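Local atomic coordinates of N-alpha-acetyltransferase (Sulfolobus solfataricus P2, PDB entry 4R3L), a protein that transfers an acetyl group from acetyl-CoA to the free alpha-amino group at the N-terminus of other proteins, preferring those that begin with serine. Residues Y65-I70 and H88-A93. Sequence-based numbering, arbitrary orientation.
Sequences YIMPRI and HVVSIA. With COA (coenzyme A), chain C.
The carbonyl oxygen of Met-67 takes two N-H groups at once, Val-90 N at 2.8 Å and Ser-91 N at 3.3 Å, the longer one arriving in the carbonyl plane on a lone pair. Two residues of one strand thus sit across from a single residue of the other, a classic beta bulge that shifts the antiparallel register by one. Met-67 N answers with a nearly straight bond (174°) to Ser-91 O. Beyond the bulge, Arg-69 and His-88 exchange two backbone hydrogen bonds; from the bulge itself, Val-90 CG2 leans on Arg-69 CB at 3.6 Å. The phenol of Tyr-65 stands on the same face as Met-67: chi1 of 71° sets CG between the backbone N and carbonyl carbon, and the ring passes over Ala-93 N until OH meets Ser-91 OG at 2.8 Å. Asn-29 also bonds that hydroxyl; a phenylalanine in place of Tyr-65 would probably leave Ser-91 OG and Asn-29 without this shared partner. As in other GNAT enzymes, this bulge probably splays strand 83-94 from its parallel neighbour 123-129, opening the place where the cofactor's pantetheine arm lies: Ile-92 O accepts a hydrogen bond from N4P of coenzyme A at 2.6 Å. On the opposite face Ile-66 CG1 packs against Val-89 CG1 at 3.9 Å, the side chains crossing at about a right angle, Ile-66 also touching Ser-111. His-88 and Glu-127 are known to bind zinc; here His-88 NE2 is hydrogen-bonded to Glu-127 and ND1 to Glu-71, which also forms a salt bridge with Arg-69.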
loop_
_atom_site.group_PDB
_atom_site.type_symbol
_atom_site.label_atom_id
_atom_site.label_comp_id
_atom_site.label_asym_id
_atom_site.label_seq_id
_atom_site.Cartn_x
_atom_site.Cartn_y
_atom_site.Cartn_z
ATOM N N TYR A 65 -6.746 1.950 5.437
ATOM C CA TYR A 65 -6.724 0.720 4.664
ATOM C C TYR A 65 -5.409 0.582 3.944
ATOM O O TYR A 65 -4.674 1.562 3.771
ATOM C CB TYR A 65 -7.890 0.693 3.654
ATOM C CG TYR A 65 -7.690 1.679 2.532
ATOM C CD1 TYR A 65 -7.050 1.303 1.362
ATOM C CD2 TYR A 65 -8.119 2.997 2.653
ATOM C CE1 TYR A 65 -6.851 2.213 0.331
ATOM C CE2 TYR A 65 -7.917 3.917 1.632
ATOM C CZ TYR A 65 -7.272 3.522 0.482
ATOM O OH TYR A 65 -7.079 4.425 -0.546
ATOM N N ILE A 66 -5.127 -0.634 3.495
ATOM C CA ILE A 66 -4.020 -0.864 2.586
ATOM C C ILE A 66 -4.482 -1.812 1.494
ATOM O O ILE A 66 -5.013 -2.880 1.777
ATOM C CB ILE A 66 -2.771 -1.434 3.315
ATOM C CG1 ILE A 66 -1.613 -1.622 2.323
ATOM C CG2 ILE A 66 -3.097 -2.748 4.049
ATOM C CD1 ILE A 66 -0.283 -1.981 3.014
ATOM N N MET A 67 -4.290 -1.396 0.244
ATOM C CA MET A 67 -4.723 -2.189 -0.906
ATOM C C MET A 67 -3.519 -2.679 -1.681
ATOM O O MET A 67 -2.738 -1.869 -2.172
ATOM C CB MET A 67 -5.635 -1.345 -1.817
ATOM C CG MET A 67 -5.970 -2.011 -3.115
ATOM S SD MET A 67 -7.352 -1.166 -3.965
ATOM C CE MET A 67 -6.633 0.450 -4.259
ATOM N N PRO A 68 -3.366 -4.008 -1.800
ATOM C CA PRO A 68 -2.199 -4.621 -2.419
ATOM C C PRO A 68 -2.456 -5.077 -3.852
ATOM O O PRO A 68 -3.612 -5.178 -4.279
ATOM C CB PRO A 68 -1.964 -5.839 -1.523
ATOM C CG PRO A 68 -3.379 -6.322 -1.295
ATOM C CD PRO A 68 -4.227 -5.039 -1.179
ATOM N N ARG A 69 -1.371 -5.371 -4.559
ATOM C CA ARG A 69 -1.433 -6.069 -5.838
ATOM C C ARG A 69 -0.305 -7.088 -5.830
ATOM O O ARG A 69 0.802 -6.774 -5.402
ATOM C CB ARG A 69 -1.288 -5.095 -7.009
ATOM C CG ARG A 69 -1.375 -5.742 -8.377
ATOM C CD ARG A 69 -0.749 -4.814 -9.402
ATOM N NE ARG A 69 -1.296 -5.006 -10.732
ATOM C CZ ARG A 69 -0.778 -4.450 -11.821
ATOM N NH1 ARG A 69 0.311 -3.693 -11.715
ATOM N NH2 ARG A 69 -1.337 -4.656 -13.006
ATOM N N ILE A 70 -0.575 -8.306 -6.282
ATOM C CA ILE A 70 0.447 -9.343 -6.294
ATOM C C ILE A 70 0.923 -9.563 -7.734
ATOM O O ILE A 70 0.099 -9.685 -8.648
ATOM C CB ILE A 70 -0.066 -10.663 -5.708
ATOM C CG1 ILE A 70 -0.537 -10.463 -4.260
ATOM C CG2 ILE A 70 1.031 -11.719 -5.792
ATOM C CD1 ILE A 70 0.582 -9.981 -3.337
ATOM N N HIS A 88 2.920 -5.448 -4.207
ATOM C CA HIS A 88 2.936 -4.052 -4.597
ATOM C C HIS A 88 1.877 -3.342 -3.780
ATOM O O HIS A 88 0.713 -3.727 -3.827
ATOM C CB HIS A 88 2.665 -3.953 -6.106
ATOM C CG HIS A 88 2.761 -2.569 -6.677
ATOM N ND1 HIS A 88 2.575 -2.316 -8.015
ATOM C CD2 HIS A 88 3.038 -1.374 -6.098
ATOM C CE1 HIS A 88 2.732 -1.020 -8.244
ATOM N NE2 HIS A 88 3.004 -0.427 -7.098
ATOM N N VAL A 89 2.258 -2.323 -3.018
ATOM C CA VAL A 89 1.253 -1.543 -2.299
ATOM C C VAL A 89 0.657 -0.538 -3.244
ATOM O O VAL A 89 1.350 0.375 -3.677
ATOM C CB VAL A 89 1.845 -0.773 -1.083
ATOM C CG1 VAL A 89 0.736 -0.014 -0.340
ATOM C CG2 VAL A 89 2.587 -1.721 -0.149
ATOM N N VAL A 90 -0.621 -0.691 -3.558
ATOM C CA VAL A 90 -1.248 0.179 -4.552
ATOM C C VAL A 90 -1.661 1.476 -3.876
ATOM O O VAL A 90 -1.474 2.580 -4.408
ATOM C CB VAL A 90 -2.461 -0.498 -5.201
ATOM C CG1 VAL A 90 -3.148 0.455 -6.187
ATOM C CG2 VAL A 90 -2.034 -1.783 -5.882
ATOM N N SER A 91 -2.166 1.344 -2.657
ATOM C CA SER A 91 -2.714 2.486 -1.962
ATOM C C SER A 91 -2.722 2.211 -0.463
ATOM O O SER A 91 -3.076 1.118 -0.032
ATOM C CB SER A 91 -4.132 2.778 -2.494
ATOM O OG SER A 91 -4.659 3.978 -1.969
ATOM N N ILE A 92 -2.309 3.200 0.324
ATOM C CA ILE A 92 -2.450 3.133 1.773
ATOM C C ILE A 92 -2.813 4.525 2.295
ATOM O O ILE A 92 -2.245 5.537 1.878
ATOM C CB ILE A 92 -1.163 2.585 2.448
ATOM C CG1 ILE A 92 -1.363 2.414 3.956
ATOM C CG2 ILE A 92 0.051 3.476 2.167
ATOM C CD1 ILE A 92 -0.149 1.803 4.644
ATOM N N ALA A 93 -3.797 4.584 3.171
ATOM C CA ALA A 93 -4.209 5.861 3.719
ATOM C C ALA A 93 -4.822 5.680 5.101
ATOM O O ALA A 93 -5.382 4.631 5.407
ATOM C CB ALA A 93 -5.199 6.541 2.784
HETATM N N1A COA C . 6.128 13.326 10.020
HETATM C C2A COA C . 7.246 12.630 10.310
HETATM N N3A COA C . 7.212 11.302 10.440
HETATM C C4A COA C . 6.037 10.617 10.284
HETATM C C5A COA C . 4.869 11.303 9.987
HETATM C C6A COA C . 4.936 12.699 9.856
HETATM N N6A COA C . 3.732 13.461 9.541
HETATM N N7A COA C . 3.851 10.363 9.885
HETATM C C8A COA C . 4.393 9.136 10.121
HETATM N N9A COA C . 5.713 9.272 10.353
HETATM C C1B COA C . 6.671 8.200 10.673
HETATM C C2B COA C . 7.087 8.303 12.088
HETATM O O2B COA C . 8.364 7.800 12.259
HETATM C C3B COA C . 6.157 7.423 12.756
HETATM O O3B COA C . 6.663 7.083 13.985
HETATM P P3B COA C . 6.198 7.877 15.256
HETATM O O7A COA C . 6.541 7.090 16.519
HETATM O O8A COA C . 4.734 8.071 15.199
HETATM O O9A COA C . 6.877 9.212 15.290
HETATM C C4B COA C . 6.122 6.284 11.822
HETATM O O4B COA C . 6.097 6.886 10.552
HETATM C C5B COA C . 4.901 5.478 11.975
HETATM O O5B COA C . 3.751 6.134 11.519
HETATM P P1A COA C . 2.275 5.582 11.631
HETATM O O1A COA C . 1.584 6.118 12.855
HETATM O O2A COA C . 2.295 4.110 11.588
HETATM O O3A COA C . 1.592 6.221 10.336
HETATM P P2A COA C . 0.124 6.788 10.238
HETATM O O4A COA C . -0.002 8.163 10.875
HETATM O O5A COA C . -0.855 5.812 10.810
HETATM O O6A COA C . -0.200 6.944 8.671
HETATM C CBP COA C . 0.288 7.802 6.438
HETATM C CCP COA C . 0.819 7.327 7.825
HETATM C CDP COA C . 1.445 8.285 5.605
HETATM C CEP COA C . -0.384 6.602 5.774
HETATM C CAP COA C . -0.702 8.904 6.738
HETATM O OAP COA C . -0.078 10.136 7.107
HETATM C C9P COA C . -1.641 9.242 5.595
HETATM O O9P COA C . -2.697 8.580 5.415
HETATM N N8P COA C . -1.381 10.344 4.694
HETATM C C7P COA C . -2.260 10.701 3.585
HETATM C C6P COA C . -2.385 9.580 2.514
HETATM C C5P COA C . -1.028 9.094 2.012
HETATM O O5P COA C . -0.171 9.953 1.679
HETATM N N4P COA C . -0.733 7.661 1.952
HETATM C C3P COA C . 0.561 7.200 1.490
HETATM C C2P COA C . 0.914 7.408 0.023
HETATM S S1P COA C . 2.268 6.498 -0.649
#